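Local coordinates for protein DR2417 (Deinococcus radiodurans, PDB 4XWT) that probably acts in RNA maturation and decay as a metal-binding RNase J with 5'-3' exonuclease and possibly endonuclease activity, at residues Asp175-Pro180 with Val376-His381. Sequence-based numbering, arbitrary orientation.
Sequences DFKIDP and VHASGH. With ZN (zinc ion), chain C; ZN (zinc ion), chain D; U5P (uridine-5'-monophosphate), chain H.
D175 and H381 meet at the metal centre: H381 CE1 lies 3.4 Å from D175 OD2, which comes at the imidazole obliquely. D175 OD2 bridges the two zinc ions, 2.4 Å from the one in chain C and 2.2 Å from the one in chain D, the shared aspartate of a metallo-beta-lactamase dinuclear site; H84, H86, H153, D88, H89 and H403 supply the other protein ligands. With CG set anti to its own carbonyl carbon (chi1 -62°), the H381 ring reaches between this carboxylate and the nucleotide, whose O5' lies in plane at its edge. Its ND1 is hydrogen-bonded to D209 OD2, which helps to fix the ring's rotation; D209 is the predicted proton donor and H381 the predicted proton acceptor. On the phosphate side, S379 OG and G380 N both donate to U5P O1P. S379 OG also accepts from H381 N at 3.0 Å, an ST turn within the phosphate-binding loop. Behind this loop K177 runs its aliphatic chain over the carbonyls of G380 and S379, then bends at chi3 (-67°). Its NZ gives only a weak bond to S379 O (3.4 Å), with a water bound to both atoms, while a salt bridge to D179 OD2, met from above the carboxylate plane, holds the amine. The backbones close up where H381 CA makes a CH...O contact with F176 O (3.3 Å). F176 turns away to pack on L387 and I390 of helix 384-394, whereas A378 rests on helix 222-234; the contact thus joins the loop after strand 168-172 to the one between strand 367-369 and helix 384-394.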
# COMPACT_ATOMS: atom_id res chain seq x y z
N ASP A 175 1.89 16.84 19.56
CA ASP A 175 1.02 15.71 19.26
C ASP A 175 0.04 15.51 20.40
O ASP A 175 0.45 15.52 21.56
CB ASP A 175 1.82 14.42 19.06
CG ASP A 175 2.61 14.39 17.76
OD1 ASP A 175 3.00 15.48 17.26
OD2 ASP A 175 2.84 13.25 17.28
N PHE A 176 -1.24 15.29 20.11
CA PHE A 176 -2.19 15.01 21.19
C PHE A 176 -3.47 14.31 20.81
O PHE A 176 -3.95 14.37 19.69
CB PHE A 176 -2.58 16.31 21.88
CG PHE A 176 -3.68 17.08 21.18
CD1 PHE A 176 -3.39 17.87 20.08
CD2 PHE A 176 -4.99 17.05 21.65
CE1 PHE A 176 -4.37 18.61 19.45
CE2 PHE A 176 -6.00 17.79 21.02
CZ PHE A 176 -5.69 18.57 19.92
N LYS A 177 -4.03 13.66 21.83
CA LYS A 177 -5.45 13.36 21.90
C LYS A 177 -5.93 13.88 23.24
O LYS A 177 -5.13 14.26 24.09
CB LYS A 177 -5.71 11.86 21.80
CG LYS A 177 -4.98 11.11 22.89
CD LYS A 177 -4.96 9.60 22.68
CE LYS A 177 -6.35 8.99 22.82
NZ LYS A 177 -6.26 7.53 23.07
N ILE A 178 -7.23 13.89 23.44
CA ILE A 178 -7.76 14.21 24.75
C ILE A 178 -8.30 12.93 25.36
O ILE A 178 -9.47 12.60 25.18
CB ILE A 178 -8.87 15.27 24.70
CG1 ILE A 178 -8.38 16.52 23.97
CG2 ILE A 178 -9.33 15.62 26.12
CD1 ILE A 178 -9.39 17.66 23.95
N ASP A 179 -7.43 12.21 26.06
CA ASP A 179 -7.79 10.95 26.68
C ASP A 179 -8.09 11.18 28.17
O ASP A 179 -7.20 11.54 28.94
CB ASP A 179 -6.65 9.93 26.52
CG ASP A 179 -7.10 8.49 26.73
OD1 ASP A 179 -8.04 8.26 27.53
OD2 ASP A 179 -6.53 7.58 26.10
N PRO A 180 -9.36 10.95 28.57
CA PRO A 180 -9.74 11.16 29.97
C PRO A 180 -9.05 10.19 30.94
O PRO A 180 -8.89 10.53 32.11
CB PRO A 180 -11.26 10.93 29.97
CG PRO A 180 -11.56 10.21 28.71
CD PRO A 180 -10.50 10.58 27.71
N VAL A 376 -9.16 -3.12 19.41
CA VAL A 376 -7.97 -3.37 20.22
C VAL A 376 -6.90 -2.33 19.92
O VAL A 376 -5.73 -2.53 20.25
CB VAL A 376 -7.42 -4.77 19.99
CG1 VAL A 376 -8.47 -5.78 20.41
CG2 VAL A 376 -7.06 -4.97 18.51
N HIS A 377 -7.30 -1.22 19.30
CA HIS A 377 -6.39 -0.11 19.06
C HIS A 377 -7.05 1.26 19.08
O HIS A 377 -8.12 1.46 18.51
CB HIS A 377 -5.68 -0.28 17.71
CG HIS A 377 -4.70 0.81 17.42
ND1 HIS A 377 -3.46 0.88 18.01
CD2 HIS A 377 -4.80 1.90 16.61
CE1 HIS A 377 -2.82 1.94 17.56
NE2 HIS A 377 -3.60 2.58 16.71
N ALA A 378 -6.36 2.20 19.72
CA ALA A 378 -6.77 3.60 19.69
C ALA A 378 -5.60 4.42 19.18
O ALA A 378 -4.46 4.21 19.57
CB ALA A 378 -7.22 4.08 21.08
N SER A 379 -5.90 5.35 18.29
CA SER A 379 -4.90 6.24 17.75
C SER A 379 -4.37 7.19 18.86
O SER A 379 -5.05 7.42 19.89
CB SER A 379 -5.50 7.04 16.59
OG SER A 379 -4.77 8.22 16.33
N GLY A 380 -3.18 7.72 18.63
CA GLY A 380 -2.59 8.67 19.56
C GLY A 380 -3.02 10.10 19.31
O GLY A 380 -2.60 11.00 20.02
N HIS A 381 -3.89 10.30 18.33
CA HIS A 381 -4.21 11.64 17.86
C HIS A 381 -5.68 11.98 17.98
O HIS A 381 -6.56 11.14 17.76
CB HIS A 381 -3.76 11.80 16.40
CG HIS A 381 -2.29 11.64 16.21
ND1 HIS A 381 -1.42 12.72 16.20
CD2 HIS A 381 -1.52 10.54 16.06
CE1 HIS A 381 -0.18 12.28 16.03
NE2 HIS A 381 -0.22 10.96 15.93
ZN ZN C . 3.83 11.33 18.35
ZN ZN D . 4.24 13.05 15.58
N1 U5P H . 2.64 6.34 13.88
C2 U5P H . 4.03 6.19 13.73
N3 U5P H . 4.78 5.82 14.78
C4 U5P H . 4.23 5.61 15.97
C5 U5P H . 2.86 5.76 16.15
C6 U5P H . 2.08 6.13 15.07
O2 U5P H . 4.57 6.39 12.62
O4 U5P H . 4.95 5.27 16.93
C1' U5P H . 1.82 6.75 12.73
C2' U5P H . 0.61 5.85 12.56
O2' U5P H . 0.78 4.95 11.46
C3' U5P H . -0.54 6.80 12.29
C4' U5P H . -0.10 8.10 12.91
O3' U5P H . -0.69 7.01 10.89
O4' U5P H . 1.33 8.07 12.95
C5' U5P H . -0.64 8.22 14.32
O5' U5P H . -0.49 6.97 14.99
P U5P H . -1.01 6.80 16.50
O1P U5P H . -2.45 7.17 16.32
O2P U5P H . -0.74 5.37 16.89
O3P U5P H . -0.16 7.76 17.29
O HOH W 1 -4.21 6.19 22.43